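Local structure of 6-phosphogluconate dehydrogenase, NAD-binding (Mycolicibacterium smegmatis MC2 155, 6SMT) at residues A28-H34 with V155-L159; G119-D123 with L148-H152; H192-V196 with S255-D261. The protein binds NADPH and acts as an S-enantioselective imine reductase, reducing C=N double bonds to amines with hydride from the cofactor. All blocks are in the same frame, centred on the assembly; numbering follows the deposited sequence.

Contact 1: residues A28-H34 with V155-L159; sequences ALLDAGH and VLDTL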
loop_
_atom_site.group_PDB
_atom_site.type_symbol
_atom_site.label_atom_id
_atom_site.label_comp_id
_atom_site.label_asym_id
_atom_site.label_seq_id
_atom_site.Cartn_x
_atom_site.Cartn_y
_atom_site.Cartn_z
ATOM N N ALA B 28 12.515 -24.465 8.472
ATOM C CA ALA B 28 13.759 -23.683 8.503
ATOM C C ALA B 28 14.639 -24.187 9.650
ATOM O O ALA B 28 15.910 -24.199 9.478
ATOM C CB ALA B 28 13.448 -22.204 8.658
ATOM N N LEU B 29 14.088 -24.479 10.826
ATOM C CA LEU B 29 14.869 -24.922 11.979
ATOM C C LEU B 29 15.435 -26.316 11.651
ATOM O O LEU B 29 16.634 -26.548 11.983
ATOM C CB LEU B 29 13.994 -24.965 13.217
ATOM C CG LEU B 29 13.505 -23.589 13.678
ATOM C CD1 LEU B 29 12.333 -23.777 14.613
ATOM C CD2 LEU B 29 14.656 -22.769 14.269
ATOM N N LEU B 30 14.665 -27.159 10.983
ATOM C CA LEU B 30 15.217 -28.491 10.615
ATOM C C LEU B 30 16.311 -28.331 9.586
ATOM O O LEU B 30 17.365 -29.069 9.671
ATOM C CB LEU B 30 14.107 -29.375 10.067
ATOM C CG LEU B 30 13.133 -29.945 11.071
ATOM C CD1 LEU B 30 11.913 -30.495 10.310
ATOM C CD2 LEU B 30 13.766 -31.050 11.891
ATOM N N ASP B 31 16.121 -27.454 8.627
ATOM C CA ASP B 31 17.135 -27.293 7.577
ATOM C C ASP B 31 18.420 -26.767 8.186
ATOM O O ASP B 31 19.490 -27.146 7.590
ATOM C CB ASP B 31 16.630 -26.306 6.546
ATOM C CG ASP B 31 15.554 -26.760 5.650
ATOM O OD1 ASP B 31 15.227 -27.975 5.601
ATOM O OD2 ASP B 31 14.999 -25.858 4.899
ATOM N N ALA B 32 18.418 -26.066 9.316
ATOM C CA ALA B 32 19.581 -25.472 10.037
ATOM C C ALA B 32 20.297 -26.552 10.860
ATOM O O ALA B 32 21.294 -26.212 11.558
ATOM C CB ALA B 32 19.190 -24.310 10.911
ATOM N N GLY B 33 19.690 -27.721 10.977
ATOM C CA GLY B 33 20.283 -28.808 11.823
ATOM C C GLY B 33 19.867 -28.852 13.259
ATOM O O GLY B 33 20.489 -29.523 14.142
ATOM N N HIS B 34 18.849 -28.094 13.651
ATOM C CA HIS B 34 18.398 -28.131 15.027
ATOM C C HIS B 34 17.599 -29.395 15.293
ATOM O O HIS B 34 17.062 -30.012 14.376
ATOM C CB HIS B 34 17.545 -26.865 15.348
ATOM C CG HIS B 34 18.276 -25.593 15.078
ATOM N ND1 HIS B 34 19.632 -25.416 15.184
ATOM C CD2 HIS B 34 17.803 -24.410 14.619
ATOM C CE1 HIS B 34 19.927 -24.138 14.899
ATOM N NE2 HIS B 34 18.843 -23.551 14.519
ATOM N N VAL B 155 20.101 -19.440 17.540
ATOM C CA VAL B 155 19.026 -20.297 16.975
ATOM C C VAL B 155 18.126 -19.425 16.112
ATOM O O VAL B 155 17.766 -19.782 14.982
ATOM C CB VAL B 155 18.292 -21.029 18.088
ATOM C CG1 VAL B 155 16.960 -21.581 17.642
ATOM C CG2 VAL B 155 19.229 -22.089 18.626
ATOM N N LEU B 156 17.682 -18.290 16.637
ATOM C CA LEU B 156 16.626 -17.511 15.943
ATOM C C LEU B 156 17.186 -17.005 14.604
ATOM O O LEU B 156 16.401 -16.735 13.700
ATOM C CB LEU B 156 16.198 -16.367 16.866
ATOM C CG LEU B 156 15.387 -16.766 18.116
ATOM C CD1 LEU B 156 15.247 -15.640 19.075
ATOM C CD2 LEU B 156 14.051 -17.373 17.793
ATOM N N ASP B 157 18.471 -16.674 14.524
ATOM C CA ASP B 157 19.034 -16.077 13.285
ATOM C C ASP B 157 18.861 -16.986 12.078
ATOM O O ASP B 157 18.872 -16.443 10.982
ATOM C CB ASP B 157 20.545 -15.896 13.430
ATOM C CG ASP B 157 20.997 -14.604 14.072
ATOM O OD1 ASP B 157 20.243 -13.597 13.966
ATOM O OD2 ASP B 157 22.086 -14.615 14.707
ATOM N N THR B 158 18.581 -18.288 12.279
ATOM C CA THR B 158 18.330 -19.183 11.150
ATOM C C THR B 158 16.959 -18.859 10.525
ATOM O O THR B 158 16.736 -19.268 9.396
ATOM C CB THR B 158 18.390 -20.664 11.564
ATOM O OG1 THR B 158 17.326 -21.020 12.423
ATOM C CG2 THR B 158 19.623 -21.013 12.351
ATOM N N LEU B 159 16.098 -18.087 11.193
ATOM C CA LEU B 159 14.742 -17.864 10.621
ATOM C C LEU B 159 14.713 -16.643 9.713
ATOM O O LEU B 159 13.829 -16.542 8.834
ATOM C CB LEU B 159 13.790 -17.643 11.783
ATOM C CG LEU B 159 13.623 -18.785 12.775
ATOM C CD1 LEU B 159 12.783 -18.328 13.921
ATOM C CD2 LEU B 159 13.114 -20.011 11.976
#

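Contact 2: residues G119-D123 with L148-H152; sequences GRYLD and LFDEH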
loop_
_atom_site.group_PDB
_atom_site.type_symbol
_atom_site.label_atom_id
_atom_site.label_comp_id
_atom_site.label_asym_id
_atom_site.label_seq_id
_atom_site.Cartn_x
_atom_site.Cartn_y
_atom_site.Cartn_z
ATOM N N GLY B 119 8.908 -19.857 33.750
ATOM C CA GLY B 119 9.544 -19.702 32.420
ATOM C C GLY B 119 9.994 -18.268 32.190
ATOM O O GLY B 119 9.698 -17.339 32.997
ATOM N N ARG B 120 10.664 -18.068 31.065
ATOM C CA ARG B 120 11.188 -16.779 30.519
ATOM C C ARG B 120 10.362 -16.544 29.242
ATOM O O ARG B 120 9.915 -17.566 28.651
ATOM C CB ARG B 120 12.700 -16.996 30.355
ATOM C CG ARG B 120 13.446 -16.980 31.701
ATOM C CD ARG B 120 14.953 -16.952 31.584
ATOM N NE ARG B 120 15.416 -18.105 30.865
ATOM C CZ ARG B 120 16.616 -18.229 30.325
ATOM N NH1 ARG B 120 17.459 -17.226 30.395
ATOM N NH2 ARG B 120 16.955 -19.345 29.714
ATOM N N TYR B 121 10.104 -15.288 28.892
ATOM C CA TYR B 121 9.282 -15.021 27.689
ATOM C C TYR B 121 9.907 -13.946 26.858
ATOM O O TYR B 121 10.299 -12.896 27.381
ATOM C CB TYR B 121 7.870 -14.586 28.104
ATOM C CG TYR B 121 6.919 -14.400 26.950
ATOM C CD1 TYR B 121 6.390 -15.472 26.282
ATOM C CD2 TYR B 121 6.541 -13.159 26.552
ATOM C CE1 TYR B 121 5.501 -15.304 25.258
ATOM C CE2 TYR B 121 5.618 -12.961 25.545
ATOM C CZ TYR B 121 5.142 -14.040 24.831
ATOM O OH TYR B 121 4.230 -13.893 23.807
ATOM N N LEU B 122 9.915 -14.155 25.548
ATOM C CA LEU B 122 10.080 -13.058 24.574
ATOM C C LEU B 122 8.798 -13.001 23.776
ATOM O O LEU B 122 8.234 -14.060 23.448
ATOM C CB LEU B 122 11.252 -13.211 23.612
ATOM C CG LEU B 122 12.589 -13.245 24.270
ATOM C CD1 LEU B 122 13.651 -13.647 23.231
ATOM C CD2 LEU B 122 12.928 -11.897 24.860
ATOM N N ASP B 123 8.353 -11.838 23.337
ATOM C CA ASP B 123 7.275 -11.726 22.347
ATOM C C ASP B 123 7.896 -11.409 21.006
ATOM O O ASP B 123 8.877 -10.641 20.932
ATOM C CB ASP B 123 6.288 -10.606 22.708
ATOM C CG ASP B 123 4.981 -10.825 21.924
ATOM O OD1 ASP B 123 4.382 -11.936 22.082
ATOM O OD2 ASP B 123 4.618 -9.948 21.041
ATOM N N LEU B 148 17.953 -12.165 27.226
ATOM C CA LEU B 148 17.242 -13.400 26.830
ATOM C C LEU B 148 17.199 -13.457 25.308
ATOM O O LEU B 148 17.428 -14.538 24.694
ATOM C CB LEU B 148 15.852 -13.356 27.456
ATOM C CG LEU B 148 14.966 -14.539 27.137
ATOM C CD1 LEU B 148 15.596 -15.771 27.737
ATOM C CD2 LEU B 148 13.585 -14.287 27.737
ATOM N N PHE B 149 16.942 -12.342 24.620
ATOM C CA PHE B 149 17.083 -12.295 23.170
ATOM C C PHE B 149 18.511 -12.726 22.764
ATOM O O PHE B 149 18.679 -13.519 21.882
ATOM C CB PHE B 149 16.734 -10.905 22.673
ATOM C CG PHE B 149 17.041 -10.718 21.222
ATOM C CD1 PHE B 149 16.197 -11.200 20.226
ATOM C CD2 PHE B 149 18.149 -10.003 20.843
ATOM C CE1 PHE B 149 16.506 -11.034 18.885
ATOM C CE2 PHE B 149 18.448 -9.792 19.533
ATOM C CZ PHE B 149 17.655 -10.347 18.546
ATOM N N ASP B 150 19.503 -12.160 23.431
ATOM C CA ASP B 150 20.898 -12.481 23.056
ATOM C C ASP B 150 21.183 -13.977 23.261
ATOM O O ASP B 150 21.929 -14.553 22.428
ATOM C CB ASP B 150 21.855 -11.618 23.886
ATOM C CG ASP B 150 21.702 -10.143 23.576
ATOM O OD1 ASP B 150 21.337 -9.749 22.437
ATOM O OD2 ASP B 150 22.074 -9.360 24.454
ATOM N N GLU B 151 20.660 -14.577 24.292
ATOM C CA GLU B 151 20.826 -16.018 24.637
ATOM C C GLU B 151 20.362 -16.880 23.472
ATOM O O GLU B 151 20.979 -17.936 23.189
ATOM C CB GLU B 151 20.112 -16.390 25.922
ATOM C CG GLU B 151 20.075 -17.874 26.243
ATOM C CD GLU B 151 19.435 -18.221 27.584
ATOM O OE1 GLU B 151 19.197 -17.280 28.410
ATOM O OE2 GLU B 151 19.189 -19.421 27.789
ATOM N N HIS B 152 19.258 -16.505 22.793
ATOM C CA HIS B 152 18.568 -17.356 21.793
ATOM C C HIS B 152 18.805 -16.875 20.359
ATOM O O HIS B 152 18.380 -17.542 19.465
ATOM C CB HIS B 152 17.057 -17.406 22.099
ATOM C CG HIS B 152 16.848 -18.096 23.394
ATOM N ND1 HIS B 152 17.147 -19.479 23.530
ATOM C CD2 HIS B 152 16.416 -17.669 24.613
ATOM C CE1 HIS B 152 16.936 -19.800 24.823
ATOM N NE2 HIS B 152 16.450 -18.729 25.470
#

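Contact 3: residues H192-V196 with S255-D261; sequences HALMV and SREAGVD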
loop_
_atom_site.group_PDB
_atom_site.type_symbol
_atom_site.label_atom_id
_atom_site.label_comp_id
_atom_site.label_asym_id
_atom_site.label_seq_id
_atom_site.Cartn_x
_atom_site.Cartn_y
_atom_site.Cartn_z
ATOM N N HIS B 192 -9.324 -4.344 -4.280
ATOM C CA HIS B 192 -10.344 -3.426 -4.798
ATOM C C HIS B 192 -9.949 -2.977 -6.203
ATOM O O HIS B 192 -10.781 -2.993 -7.139
ATOM C CB HIS B 192 -10.512 -2.289 -3.809
ATOM C CG HIS B 192 -11.601 -1.381 -4.170
ATOM N ND1 HIS B 192 -11.405 -0.323 -5.010
ATOM C CD2 HIS B 192 -12.892 -1.389 -3.800
ATOM C CE1 HIS B 192 -12.592 0.335 -5.128
ATOM N NE2 HIS B 192 -13.482 -0.333 -4.426
ATOM N N ALA B 193 -8.707 -2.573 -6.347
ATOM C CA ALA B 193 -8.198 -2.108 -7.650
ATOM C C ALA B 193 -8.368 -3.188 -8.691
ATOM O O ALA B 193 -8.725 -2.853 -9.864
ATOM C CB ALA B 193 -6.776 -1.707 -7.509
ATOM N N LEU B 194 -8.014 -4.430 -8.386
ATOM C CA LEU B 194 -8.190 -5.505 -9.375
ATOM C C LEU B 194 -9.655 -5.588 -9.794
ATOM O O LEU B 194 -9.900 -5.825 -10.993
ATOM C CB LEU B 194 -7.736 -6.857 -8.829
ATOM C CG LEU B 194 -6.265 -7.062 -8.614
ATOM C CD1 LEU B 194 -5.981 -8.498 -8.247
ATOM C CD2 LEU B 194 -5.427 -6.643 -9.807
ATOM N N MET B 195 -10.608 -5.469 -8.860
ATOM C CA MET B 195 -12.027 -5.658 -9.219
ATOM C C MET B 195 -12.459 -4.502 -10.110
ATOM O O MET B 195 -13.242 -4.721 -11.089
ATOM C CB MET B 195 -12.877 -5.713 -7.952
ATOM C CG MET B 195 -12.595 -6.858 -7.139
ATOM S SD MET B 195 -13.181 -8.373 -7.867
ATOM C CE MET B 195 -14.863 -8.112 -7.283
ATOM N N VAL B 196 -12.050 -3.272 -9.832
ATOM C CA VAL B 196 -12.482 -2.108 -10.645
ATOM C C VAL B 196 -11.784 -2.212 -11.998
ATOM O O VAL B 196 -12.451 -1.959 -13.036
ATOM C CB VAL B 196 -12.171 -0.796 -9.960
ATOM C CG1 VAL B 196 -12.515 0.358 -10.894
ATOM C CG2 VAL B 196 -12.954 -0.692 -8.661
ATOM N N SER B 255 -15.613 3.138 -8.717
ATOM C CA SER B 255 -15.913 1.918 -7.974
ATOM C C SER B 255 -17.417 1.629 -8.144
ATOM O O SER B 255 -17.786 0.484 -8.401
ATOM C CB SER B 255 -15.448 2.074 -6.553
ATOM O OG SER B 255 -15.697 0.939 -5.778
ATOM N N ARG B 256 -18.216 2.670 -7.912
ATOM C CA ARG B 256 -19.726 2.592 -7.954
ATOM C C ARG B 256 -20.118 2.017 -9.305
ATOM O O ARG B 256 -20.857 0.979 -9.350
ATOM C CB ARG B 256 -20.381 3.971 -7.768
ATOM C CG ARG B 256 -20.416 4.423 -6.303
ATOM C CD ARG B 256 -21.532 5.341 -5.750
ATOM N NE ARG B 256 -20.994 6.489 -4.990
ATOM C CZ ARG B 256 -21.721 7.538 -4.552
ATOM N NH1 ARG B 256 -23.046 7.582 -4.734
ATOM N NH2 ARG B 256 -21.125 8.538 -3.922
ATOM N N GLU B 257 -19.571 2.611 -10.339
ATOM C CA GLU B 257 -19.923 2.275 -11.728
ATOM C C GLU B 257 -19.546 0.832 -12.022
ATOM O O GLU B 257 -20.283 0.165 -12.795
ATOM C CB GLU B 257 -19.290 3.247 -12.682
ATOM C CG GLU B 257 -19.443 2.744 -14.096
ATOM C CD GLU B 257 -19.297 3.810 -15.149
ATOM O OE1 GLU B 257 -19.512 5.013 -14.787
ATOM O OE2 GLU B 257 -19.083 3.424 -16.338
ATOM N N ALA B 258 -18.472 0.319 -11.425
ATOM C CA ALA B 258 -18.010 -1.065 -11.602
ATOM C C ALA B 258 -18.780 -2.073 -10.742
ATOM O O ALA B 258 -18.534 -3.271 -10.814
ATOM C CB ALA B 258 -16.512 -1.131 -11.323
ATOM N N GLY B 259 -19.683 -1.636 -9.884
ATOM C CA GLY B 259 -20.446 -2.520 -9.013
ATOM C C GLY B 259 -19.585 -2.971 -7.836
ATOM O O GLY B 259 -19.839 -4.062 -7.278
ATOM N N VAL B 260 -18.663 -2.103 -7.398
ATOM C CA VAL B 260 -17.772 -2.475 -6.272
ATOM C C VAL B 260 -17.926 -1.483 -5.106
ATOM O O VAL B 260 -17.980 -0.263 -5.356
ATOM C CB VAL B 260 -16.312 -2.470 -6.759
ATOM C CG1 VAL B 260 -15.376 -2.976 -5.713
ATOM C CG2 VAL B 260 -16.137 -3.292 -8.052
ATOM N N ASP B 261 -18.068 -2.010 -3.910
ATOM C CA ASP B 261 -18.165 -1.180 -2.709
ATOM C C ASP B 261 -16.907 -0.290 -2.587
ATOM O O ASP B 261 -15.834 -0.792 -2.901
ATOM C CB ASP B 261 -18.288 -2.060 -1.489
ATOM C CG ASP B 261 -18.489 -1.291 -0.212
ATOM O OD1 ASP B 261 -19.622 -0.753 -0.057
ATOM O OD2 ASP B 261 -17.557 -1.114 0.552
#

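Contact 1: residues A28-H34 with V155-L159
Thr158 lies across the C-terminal end of helix 20-31, its methyl CG2 packed 3.6 Å from CB of Ala32 and 3.4 Å from NE2 of His34. How a side chain with a hydroxyl can fill a mostly apolar seam is clear from its other branch: Thr158 OG1 donates to the backbone oxygen of Val155 (2.9 Å), one turn back in its own segment, so the hydroxyl is already satisfied where Leu29 CD2 rests 3.7 Å from Thr158 OG1. No hydrogen bond crosses between the segments, and the seam is held by packing. Leu29 CD2 also meets Leu159 CD2 at 3.9 Å and Val155 CG1 at 4.3 Å, while Ala28 CB touches Leu159 CD2 at 4.0 Å.

Gly33, at positive phi, forms a Schellman motif after the helix, with Gly33 N bonded to Leu30 O (3.0 Å) and His34 N to Leu29 O (3.2 Å); a side chain there would crowd the preceding carbonyl oxygen. The CA-to-CB bond of His34 points toward the other segment, and His34 NE2 comes 3.9 Å from Val155 O.

Helix 20-31 follows strand 12-16 in the Rossmann-type domain, and Leu18, Gly19 and Met21 near its start bind NADPH; the contact joins its far end to the end of helix 146-156. Leu29 and Val155 both reach Val13 of strand 12-16, Leu29 also touches Val36 of strand 35-39, and Leu156 packs on Leu162 of strand 161-164.

Contact 2: residues G119-D123 with L148-H152
At the exposed end of this strand-helix interface, Arg120, modelled in two conformers, forms in the one described here a two-pronged salt bridge with Glu151: Arg120 NH1 donates to Glu151 OE1 at 2.6 Å and Arg120 NH2 to Glu151 OE2 at 2.9 Å, so each carboxylate oxygen receives its own N-H. The acid meets the guanidinium at its edge, which leaves a face for carbon, and Leu148 CD1 lies over it, 3.6 Å from Arg120 NH1. His152 NE2 has its strongest polar partner in Thr95 OG1 on strand 95-98; Arg120 merely lies near it, with NH2 4.3 Å from His152 NE2.

Strand alternation sorts the remaining groups. Leu122, like Arg120, points toward the helix: its CG is 3.8 Å from Leu148 CD2, and its CD1 is 3.7 Å from Phe149 CA. Between them Tyr121 points away, and its OH donates to Asp123 OD1 (2.6 Å). The carbonyl oxygen of Tyr121 has Leu148 CD2 at 3.6 Å, but its polar partner is His169 NE2.

The segments of strand 120-123 and helix 148-152 cross at nearly a right angle (87°), their axes 9.5 Å apart. Strand 120-126 is hydrogen-bonded through Arg120 and Leu122 to parallel strand 95-98, and through Asp123 to Ala143 of antiparallel strand 139-143. Helix 146-156 thus covers one face of the sheet, while Tyr121, on the other, packs against helices 77-87 and 104-116.

Contact 3: residues H192-V196 with S255-D261
Ser255 OG, in helix 241-257, both accepts from His192 NE2 (2.9 Å) and donates to Val260 O (2.6 Å), while Ser255 CA lies 4.0 Å from Val196 CG2. The nearest CA-CA approach, 5.7 Å, is between Ala258 and Val196. Gly259, at positive phi after the helix, forms a Schellman motif, with Val260 N bonded to Ser255 O (2.9 Å) and Gly259 N to Arg256 O (2.9 Å). This turn aims Val260 at helix 171-199, where its CG2 packs 4.1 Å from Met195 CB and 4.2 Å from Val196 CG2. Asp261 contributes its backbone oxygen, 2.8 Å from His192 NE2 in a weak bond, and its side chain reaches Tyr271 of the second subunit.

His192 ND1 meets Asp181 of the second subunit. Since NE2 acts as a donor, the ring carries a proton there, and the carboxylate at ND1 is consistent with a second; in the helical C-terminal domain, His192 thus bonds to helix 241-257, the turn after it and the second subunit.

How the contacts relate
Contacts 1 and 2, with centres 16 Å apart, both draw on helix 146-156 in the Rossmann-type N-terminal domain. The helix crosses strand 120-126 with residues 148-152 and meets helix 20-31 where it ends. Along the chain, contact 2 closes a short interval of 24 residues that includes strand 139-143, whereas contact 1 spans a longer one that contains it and brings the late helix back to the first helix of the domain. Contact 3 comes afterwards, its centre 44 Å from contact 1 and 47 Å from contact 2. Contacts 1 and 2 thus pack helix 146-156 against the cofactor-binding domain, while contact 3 lies in the helical C-terminal domain, at the subunit interface.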